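Long-range contacts in putative metal-dependent phosphoesterase (PDB 3E0F), which binds a cluster of iron and zinc ions and AMP, and probably acts as a metal-dependent exonuclease that trims RNA and DNA from the 5' end: residues H50-G55 and N105-R110; T21-G26 and V136-R141; R112-M117 and T142-P147. All coordinates share one frame; numbering follows the deposited sequence.

In the fold
The three contacts lie close together, their centres 11 to 12 Å apart, where loops at the ends of strands 15-19 and 44-50 face helices 97-121 and 146-155. Contacts 1 and 3 share helix 97-121, one after the other along the chain, while contact 2 spans all of contact 1 and interlocks with contact 3, whose segments alternate with its own. Contacts 1 and 2 each bring a zinc ligand, His50 and Asp25. Hydrogen bonds tie the loops together: Thr143 of contact 3 meets both His50 and Phe23. Arg110, Arg113 and Arg146, all AMP-binding, gather near the metal centre.

Contact 1 (H50-G55 and N105-R110); sequences HDTTAG and NTRAAR. With ZN (zinc ion), chain B.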
loop_
_atom_site.group_PDB
_atom_site.type_symbol
_atom_site.label_atom_id
_atom_site.label_comp_id
_atom_site.label_asym_id
_atom_site.label_seq_id
_atom_site.Cartn_x
_atom_site.Cartn_y
_atom_site.Cartn_z
ATOM N N HIS A 50 -0.286 -3.158 3.805
ATOM C CA HIS A 50 -1.008 -4.138 3.024
ATOM C C HIS A 50 -1.985 -4.944 3.838
ATOM O O HIS A 50 -1.584 -5.615 4.785
ATOM C CB HIS A 50 -0.071 -5.120 2.339
ATOM C CG HIS A 50 0.876 -4.478 1.400
ATOM N ND1 HIS A 50 0.480 -3.983 0.180
ATOM C CD2 HIS A 50 2.198 -4.213 1.509
ATOM C CE1 HIS A 50 1.526 -3.471 -0.442
ATOM N NE2 HIS A 50 2.579 -3.594 0.343
ATOM N N ASP A 51 -3.267 -4.828 3.450
ATOM C CA ASP A 51 -4.351 -5.731 3.839
ATOM C C ASP A 51 -4.460 -5.891 5.332
ATOM O O ASP A 51 -4.663 -6.983 5.830
ATOM C CB ASP A 51 -4.187 -7.072 3.109
ATOM C CG ASP A 51 -4.099 -6.885 1.576
ATOM O OD1 ASP A 51 -5.094 -6.486 0.937
ATOM O OD2 ASP A 51 -3.016 -7.073 1.004
ATOM N N THR A 52 -4.317 -4.781 6.047
ATOM C CA THR A 52 -4.321 -4.815 7.500
ATOM C C THR A 52 -4.555 -3.467 8.137
ATOM O O THR A 52 -4.270 -2.415 7.553
ATOM C CB THR A 52 -2.996 -5.377 8.101
ATOM O OG1 THR A 52 -3.200 -5.577 9.502
ATOM C CG2 THR A 52 -1.798 -4.421 7.914
ATOM N N THR A 53 -5.072 -3.526 9.363
ATOM C CA THR A 53 -5.143 -2.379 10.232
ATOM C C THR A 53 -4.293 -2.623 11.501
ATOM O O THR A 53 -4.460 -1.919 12.486
ATOM C CB THR A 53 -6.607 -2.074 10.621
ATOM O OG1 THR A 53 -7.119 -3.162 11.380
ATOM C CG2 THR A 53 -7.491 -1.854 9.368
ATOM N N ALA A 54 -3.368 -3.582 11.475
ATOM C CA ALA A 54 -2.676 -3.991 12.713
ATOM C C ALA A 54 -1.879 -2.848 13.363
ATOM O O ALA A 54 -1.816 -2.755 14.606
ATOM C CB ALA A 54 -1.789 -5.195 12.485
ATOM N N GLY A 55 -1.322 -1.961 12.543
ATOM C CA GLY A 55 -0.511 -0.850 13.060
ATOM C C GLY A 55 -1.266 0.414 13.433
ATOM O O GLY A 55 -0.680 1.404 13.868
ATOM N N ASN A 105 -8.988 -13.224 4.420
ATOM C CA ASN A 105 -8.911 -14.136 3.298
ATOM C C ASN A 105 -7.711 -13.823 2.451
ATOM O O ASN A 105 -6.974 -14.738 2.053
ATOM C CB ASN A 105 -10.167 -14.066 2.421
ATOM C CG ASN A 105 -11.405 -14.607 3.116
ATOM O OD1 ASN A 105 -11.328 -15.178 4.201
ATOM N ND2 ASN A 105 -12.554 -14.430 2.490
ATOM N N THR A 106 -7.504 -12.537 2.181
ATOM C CA THR A 106 -6.340 -12.112 1.393
ATOM C C THR A 106 -5.033 -12.489 2.082
ATOM O O THR A 106 -4.117 -12.960 1.427
ATOM C CB THR A 106 -6.315 -10.580 1.098
ATOM O OG1 THR A 106 -7.454 -10.230 0.322
ATOM C CG2 THR A 106 -5.100 -10.223 0.289
ATOM N N ARG A 107 -4.956 -12.251 3.394
ATOM C CA ARG A 107 -3.766 -12.586 4.165
ATOM C C ARG A 107 -3.496 -14.098 4.130
ATOM O O ARG A 107 -2.356 -14.516 3.950
ATOM C CB ARG A 107 -3.872 -12.082 5.620
ATOM C CG ARG A 107 -3.617 -10.576 5.788
ATOM C CD ARG A 107 -3.453 -10.177 7.252
ATOM N NE ARG A 107 -4.611 -10.548 8.077
ATOM C CZ ARG A 107 -5.521 -9.710 8.592
ATOM N NH1 ARG A 107 -5.461 -8.385 8.418
ATOM N NH2 ARG A 107 -6.511 -10.218 9.317
ATOM N N ALA A 108 -4.540 -14.907 4.283
ATOM C CA ALA A 108 -4.394 -16.363 4.287
ATOM C C ALA A 108 -3.898 -16.862 2.918
ATOM O O ALA A 108 -3.009 -17.717 2.840
ATOM C CB ALA A 108 -5.708 -17.058 4.681
ATOM N N ALA A 109 -4.451 -16.303 1.852
ATOM C CA ALA A 109 -4.104 -16.718 0.502
ATOM C C ALA A 109 -2.649 -16.351 0.208
ATOM O O ALA A 109 -1.908 -17.137 -0.385
ATOM C CB ALA A 109 -5.053 -16.058 -0.520
ATOM N N ARG A 110 -2.255 -15.156 0.644
ATOM C CA ARG A 110 -0.891 -14.654 0.460
ATOM C C ARG A 110 0.155 -15.410 1.329
ATOM O O ARG A 110 1.274 -15.643 0.895
ATOM C CB ARG A 110 -0.868 -13.101 0.596
ATOM C CG ARG A 110 0.410 -12.498 1.083
ATOM C CD ARG A 110 1.020 -11.343 0.250
ATOM N NE ARG A 110 0.157 -10.267 -0.232
ATOM C CZ ARG A 110 -0.868 -9.711 0.406
ATOM N NH1 ARG A 110 -1.258 -10.075 1.624
ATOM N NH2 ARG A 110 -1.524 -8.750 -0.210
HETATM ZN ZN ZN B . 4.496 -2.752 -0.091
HETATM O O HOH W 1 -6.019 -5.979 10.280
#
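At the edge of the metal centre, where the zinc site meets the AMP-binding arginines, Asp51 takes hold of helix 97-121 through Arg110 and Arg107. His50, just before it, binds zinc through NE2 at 2.1 Å, with Asp25 and His263 as fellow ligands. The Asp51 carboxylate forms a salt bridge with Arg110, OD2 to NH2 2.6 Å, in a fairly straight bond (153°). The nitrogen comes to the anti side of OD2, well out of the carboxylate plane, and the two flat groups are turned 30° apart. Bends at chi2 and chi3 curl the Arg110 chain round to this oxygen, while its NE makes a long, weak ion pair with the bound phosphate; Asp51 therefore probably helps to set the guanidinium beside the anion. CG2 of Thr106 packs against the same carboxylate, 3.7 Å from Asp51 CG. Arg107 reaches from the helix to the loop, and in one of its two modelled conformers NH1 gives weak bonds to Asp51 O (3.0 Å) and to a water that accepts from Thr53 N. Next to it Thr52 closes an ST turn, OG1 receiving Ala54 N at 2.8 Å. The loop lies against strand 70-80 through Asp51 on Ile76 and Thr53 on Thr74; Arg110 of the helix touches Thr77 of that strand, and Arg110 and Thr52 also touch Thr143 of a neighbouring loop.

Contact 2 (T21-G26 and V136-R141); sequences TVFSDG and VKEGER. With ZN (zinc ion), chain B.
Phe23 and Val22 meet Glu138, Lys137 and Arg141 mainly through nonpolar and stacking contacts. Glu138 CG makes a CH-pi contact with the Phe23 ring, 3.8 Å from the centroid and nearly on the ring normal. A bend at chi2 (-78°) folds the Glu138 carboxylate back over that face, its plane only 7° from the ring's. Arg141 runs alongside Phe23 but turns its guanidinium almost perpendicular to the ring, whose edge meets the guanidinium face, Arg141 CZ 3.6 Å from Phe23 CE1. Among the aliphatic contacts, Val22 CG2 presses on Glu138 CG at 3.4 Å, and CG1 rests on Lys137 CB at 3.7 Å. The polar link is a water that donates to Val22 O (2.6 Å) and accepts from Lys137 N (2.9 Å). Within 21-26, a type I turn from Thr21 to Ser24 leads to Asp25, whose OD2 binds zinc. A serine in place of Phe23 would probably leave the Glu138 chain and the Arg141 guanidinium without the ring they lie against. Within 136-141 a long salt bridge, Glu138 OE1 lying well out of the Arg141 guanidinium plane, may help keep these two side chains together round the ring; the contact across is packing plus one bridging water.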
loop_
_atom_site.group_PDB
_atom_site.type_symbol
_atom_site.label_atom_id
_atom_site.label_comp_id
_atom_site.label_asym_id
_atom_site.label_seq_id
_atom_site.Cartn_x
_atom_site.Cartn_y
_atom_site.Cartn_z
ATOM N N THR A 21 4.948 0.079 7.177
ATOM C CA THR A 21 5.679 -0.205 8.388
ATOM C C THR A 21 5.905 -1.707 8.466
ATOM O O THR A 21 5.553 -2.443 7.544
ATOM C CB THR A 21 4.889 0.236 9.620
ATOM O OG1 THR A 21 3.777 -0.655 9.791
ATOM C CG2 THR A 21 4.415 1.712 9.496
ATOM N N VAL A 22 6.507 -2.138 9.566
ATOM C CA VAL A 22 6.768 -3.541 9.870
ATOM C C VAL A 22 5.526 -4.404 9.938
ATOM O O VAL A 22 5.632 -5.623 9.868
ATOM C CB VAL A 22 7.492 -3.717 11.231
ATOM C CG1 VAL A 22 8.945 -3.359 11.090
ATOM C CG2 VAL A 22 6.779 -2.923 12.350
ATOM N N PHE A 23 4.369 -3.792 10.119
ATOM C CA PHE A 23 3.106 -4.529 10.066
ATOM C C PHE A 23 2.692 -5.023 8.671
ATOM O O PHE A 23 1.687 -5.714 8.544
ATOM C CB PHE A 23 2.003 -3.703 10.674
ATOM C CG PHE A 23 2.083 -3.633 12.155
ATOM C CD1 PHE A 23 1.660 -4.716 12.937
ATOM C CD2 PHE A 23 2.587 -2.506 12.780
ATOM C CE1 PHE A 23 1.733 -4.664 14.304
ATOM C CE2 PHE A 23 2.668 -2.445 14.150
ATOM C CZ PHE A 23 2.234 -3.539 14.924
ATOM N N SER A 24 3.452 -4.635 7.643
ATOM C CA SER A 24 3.426 -5.272 6.333
ATOM C C SER A 24 4.884 -5.392 5.871
ATOM O O SER A 24 5.643 -6.142 6.474
ATOM C CB SER A 24 2.490 -4.560 5.327
ATOM O OG SER A 24 2.801 -3.189 5.107
ATOM N N ASP A 25 5.305 -4.634 4.861
ATOM C CA ASP A 25 6.628 -4.825 4.257
ATOM C C ASP A 25 7.562 -3.636 4.361
ATOM O O ASP A 25 8.565 -3.589 3.653
ATOM C CB ASP A 25 6.494 -5.220 2.791
ATOM C CG ASP A 25 5.687 -4.211 1.973
ATOM O OD1 ASP A 25 5.164 -3.238 2.541
ATOM O OD2 ASP A 25 5.552 -4.424 0.752
ATOM N N GLY A 26 7.258 -2.694 5.244
ATOM C CA GLY A 26 8.197 -1.629 5.579
ATOM C C GLY A 26 9.178 -2.104 6.631
ATOM O O GLY A 26 9.008 -3.166 7.189
ATOM N N VAL A 136 9.974 -11.202 9.102
ATOM C CA VAL A 136 8.641 -10.786 9.503
ATOM C C VAL A 136 8.756 -10.208 10.904
ATOM O O VAL A 136 9.056 -10.936 11.842
ATOM C CB VAL A 136 7.673 -11.977 9.453
ATOM C CG1 VAL A 136 6.318 -11.613 10.040
ATOM C CG2 VAL A 136 7.537 -12.467 8.014
ATOM N N LYS A 137 8.560 -8.901 11.052
ATOM C CA LYS A 137 8.971 -8.230 12.291
ATOM C C LYS A 137 7.889 -8.070 13.369
ATOM O O LYS A 137 8.208 -7.764 14.502
ATOM C CB LYS A 137 9.637 -6.874 11.981
ATOM C CG LYS A 137 11.012 -6.953 11.213
ATOM C CD LYS A 137 11.953 -8.048 11.768
ATOM C CE LYS A 137 13.450 -7.775 11.548
ATOM N NZ LYS A 137 14.012 -8.341 10.297
ATOM N N GLU A 138 6.624 -8.314 13.041
ATOM C CA GLU A 138 5.540 -8.162 14.024
ATOM C C GLU A 138 4.734 -9.452 14.218
ATOM O O GLU A 138 3.609 -9.437 14.724
ATOM C CB GLU A 138 4.645 -6.957 13.651
ATOM C CG GLU A 138 5.352 -5.592 13.826
ATOM C CD GLU A 138 5.437 -5.084 15.291
ATOM O OE1 GLU A 138 5.036 -5.802 16.235
ATOM O OE2 GLU A 138 5.886 -3.931 15.491
ATOM N N GLY A 139 5.341 -10.569 13.835
ATOM C CA GLY A 139 4.780 -11.875 14.083
ATOM C C GLY A 139 3.532 -12.112 13.264
ATOM O O GLY A 139 3.522 -11.910 12.050
ATOM N N GLU A 140 2.473 -12.541 13.938
ATOM C CA GLU A 140 1.228 -12.858 13.267
ATOM C C GLU A 140 0.495 -11.590 12.854
ATOM O O GLU A 140 -0.460 -11.653 12.089
ATOM C CB GLU A 140 0.335 -13.777 14.141
ATOM C CG GLU A 140 -0.122 -13.212 15.529
ATOM C CD GLU A 140 -1.087 -14.162 16.278
ATOM O OE1 GLU A 140 -0.916 -15.404 16.182
ATOM O OE2 GLU A 140 -2.020 -13.658 16.954
ATOM N N ARG A 141 0.941 -10.444 13.346
ATOM C CA ARG A 141 0.374 -9.174 12.907
ATOM C C ARG A 141 1.033 -8.525 11.686
ATOM O O ARG A 141 0.584 -7.467 11.242
ATOM C CB ARG A 141 0.340 -8.201 14.069
ATOM C CG ARG A 141 -0.721 -8.613 15.085
ATOM C CD ARG A 141 -0.862 -7.567 16.120
ATOM N NE ARG A 141 0.429 -7.358 16.755
ATOM C CZ ARG A 141 0.768 -6.266 17.433
ATOM N NH1 ARG A 141 -0.097 -5.269 17.589
ATOM N NH2 ARG A 141 1.985 -6.177 17.964
HETATM ZN ZN ZN B . 4.496 -2.752 -0.091
HETATM O O HOH W 2 7.596 -7.089 8.992
#

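Contact 3 (R112-M117 and T142-P147); sequences RRTKRM and TTIGRP. With PO4 (phosphate ion), chain F.
Segment 112-117 comes nearest to segment 142-147 at Thr114 and Gly145, their CA atoms 5.9 Å apart; beyond Gly145 the chain runs into helix 146-155. Gly145 is almost fully extended (phi -169°, psi -175°), and a side chain there would point away from the helix and be crowded by the phosphate. Thr114 OG1, which also bonds to Arg110 O one turn back, sits 3.7 Å from Gly145 CA. Its CG2 lies 4.3 Å from Ile144 CG2, and this nonpolar side is extended by Leu111 and Leu133 against Ile144. Arg113 comes from the same helix to the phosphate: with CG anti to the backbone N and the chain bent at chi2 and chi3, its NH2 makes a weak hydrogen bond to O4 at 3.1 Å, the oxygen standing at the guanidinium edge, while NH1 is held by Ile178 O. Arg146 N gives a second weak bond to O4 at 3.3 Å. The Arg146 side chain lies past O1, its CD 4.0 Å from Arg113 NH1 and the two guanidinium planes only 17° apart. Two segments thus converge on one anion. Both arginines bind AMP, and the phosphate, probably from the crystallisation liquor, is consistent with an anion pocket beside the PHP metal centre.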
loop_
_atom_site.group_PDB
_atom_site.type_symbol
_atom_site.label_atom_id
_atom_site.label_comp_id
_atom_site.label_asym_id
_atom_site.label_seq_id
_atom_site.Cartn_x
_atom_site.Cartn_y
_atom_site.Cartn_z
ATOM N N ARG A 112 -0.211 -18.750 2.120
ATOM C CA ARG A 112 -0.095 -20.030 1.412
ATOM C C ARG A 112 0.821 -19.902 0.195
ATOM O O ARG A 112 1.656 -20.771 -0.068
ATOM C CB ARG A 112 -1.470 -20.546 0.965
ATOM C CG ARG A 112 -1.927 -21.822 1.662
ATOM C CD ARG A 112 -3.303 -22.308 1.156
ATOM N NE ARG A 112 -3.376 -22.366 -0.305
ATOM C CZ ARG A 112 -2.841 -23.325 -1.056
ATOM N NH1 ARG A 112 -2.173 -24.335 -0.505
ATOM N NH2 ARG A 112 -2.968 -23.270 -2.373
ATOM N N ARG A 113 0.645 -18.801 -0.526
ATOM C CA ARG A 113 1.381 -18.501 -1.737
ATOM C C ARG A 113 2.880 -18.278 -1.473
ATOM O O ARG A 113 3.742 -18.731 -2.232
ATOM C CB ARG A 113 0.752 -17.232 -2.313
ATOM C CG ARG A 113 0.934 -16.983 -3.796
ATOM C CD ARG A 113 2.171 -16.152 -4.165
ATOM N NE ARG A 113 2.335 -14.935 -3.386
ATOM C CZ ARG A 113 2.710 -13.748 -3.869
ATOM N NH1 ARG A 113 2.959 -13.546 -5.165
ATOM N NH2 ARG A 113 2.800 -12.729 -3.025
ATOM N N THR A 114 3.173 -17.563 -0.392
ATOM C CA THR A 114 4.533 -17.224 -0.024
ATOM C C THR A 114 5.296 -18.462 0.449
ATOM O O THR A 114 6.449 -18.626 0.122
ATOM C CB THR A 114 4.541 -16.108 1.068
ATOM O OG1 THR A 114 3.724 -15.026 0.620
ATOM C CG2 THR A 114 5.956 -15.585 1.328
ATOM N N LYS A 115 4.646 -19.331 1.207
ATOM C CA LYS A 115 5.246 -20.591 1.603
ATOM C C LYS A 115 5.510 -21.494 0.400
ATOM O O LYS A 115 6.502 -22.192 0.356
ATOM C CB LYS A 115 4.332 -21.327 2.577
ATOM C CG LYS A 115 4.146 -20.690 3.955
ATOM C CD LYS A 115 2.938 -21.344 4.651
ATOM C CE LYS A 115 2.926 -21.121 6.168
ATOM N NZ LYS A 115 1.736 -21.795 6.786
ATOM N N ARG A 116 4.622 -21.488 -0.576
ATOM C CA ARG A 116 4.825 -22.274 -1.784
ATOM C C ARG A 116 6.015 -21.737 -2.592
ATOM O O ARG A 116 6.797 -22.529 -3.133
ATOM C CB ARG A 116 3.531 -22.359 -2.622
ATOM C CG ARG A 116 2.490 -23.335 -2.028
ATOM C CD ARG A 116 1.272 -23.600 -2.930
ATOM N NE ARG A 116 0.381 -22.432 -2.998
ATOM C CZ ARG A 116 -0.154 -21.909 -4.112
ATOM N NH1 ARG A 116 0.062 -22.455 -5.322
ATOM N NH2 ARG A 116 -0.937 -20.827 -4.005
HETATM N N MSE A 117 6.155 -20.408 -2.657
HETATM C CA MSE A 117 7.325 -19.766 -3.299
HETATM C C MSE A 117 8.647 -20.116 -2.604
HETATM O O MSE A 117 9.614 -20.476 -3.265
HETATM C CB MSE A 117 7.160 -18.245 -3.365
HETATM C CG MSE A 117 6.104 -17.831 -4.364
HETATM SE SE MSE A 117 5.992 -15.949 -4.843
HETATM C CE MSE A 117 7.833 -15.609 -5.485
ATOM N N THR A 142 2.065 -9.160 11.131
ATOM C CA THR A 142 2.644 -8.735 9.865
ATOM C C THR A 142 1.935 -9.429 8.701
ATOM O O THR A 142 1.709 -10.636 8.721
ATOM C CB THR A 142 4.150 -9.021 9.788
ATOM O OG1 THR A 142 4.825 -8.252 10.790
ATOM C CG2 THR A 142 4.723 -8.670 8.391
ATOM N N THR A 143 1.564 -8.645 7.694
ATOM C CA THR A 143 1.119 -9.209 6.429
ATOM C C THR A 143 2.354 -9.692 5.688
ATOM O O THR A 143 3.172 -8.872 5.270
ATOM C CB THR A 143 0.352 -8.174 5.609
ATOM O OG1 THR A 143 -0.743 -7.693 6.390
ATOM C CG2 THR A 143 -0.182 -8.801 4.335
ATOM N N ILE A 144 2.495 -11.020 5.598
ATOM C CA ILE A 144 3.670 -11.681 5.035
ATOM C C ILE A 144 3.478 -11.713 3.565
ATOM O O ILE A 144 2.369 -11.798 3.101
ATOM C CB ILE A 144 3.922 -13.108 5.627
ATOM C CG1 ILE A 144 3.945 -13.038 7.181
ATOM C CG2 ILE A 144 5.251 -13.715 5.112
ATOM C CD1 ILE A 144 4.358 -14.342 7.957
ATOM N N GLY A 145 4.570 -11.571 2.831
ATOM C CA GLY A 145 4.532 -11.454 1.391
ATOM C C GLY A 145 5.892 -11.558 0.717
ATOM O O GLY A 145 6.907 -11.839 1.326
ATOM N N ARG A 146 5.868 -11.344 -0.582
ATOM C CA ARG A 146 7.030 -11.335 -1.460
ATOM C C ARG A 146 8.248 -10.553 -0.920
ATOM O O ARG A 146 9.361 -11.044 -1.014
ATOM C CB ARG A 146 6.563 -10.743 -2.790
ATOM C CG ARG A 146 6.987 -11.376 -4.074
ATOM C CD ARG A 146 6.014 -10.899 -5.157
ATOM N NE ARG A 146 6.701 -10.510 -6.367
ATOM C CZ ARG A 146 7.186 -9.300 -6.606
ATOM N NH1 ARG A 146 7.055 -8.319 -5.722
ATOM N NH2 ARG A 146 7.827 -9.083 -7.743
ATOM N N PRO A 147 8.049 -9.343 -0.358
ATOM C CA PRO A 147 9.193 -8.568 0.154
ATOM C C PRO A 147 9.970 -9.249 1.283
ATOM O O PRO A 147 11.166 -8.997 1.436
ATOM C CB PRO A 147 8.547 -7.281 0.668
ATOM C CG PRO A 147 7.257 -7.196 -0.054
ATOM C CD PRO A 147 6.790 -8.593 -0.162
HETATM P P PO4 F . 3.041 -8.752 -2.963
HETATM O O1 PO4 F . 4.433 -8.291 -3.367
HETATM O O2 PO4 F . 2.385 -7.626 -2.160
HETATM O O3 PO4 F . 2.293 -9.088 -4.222
HETATM O O4 PO4 F . 3.216 -9.852 -1.958
#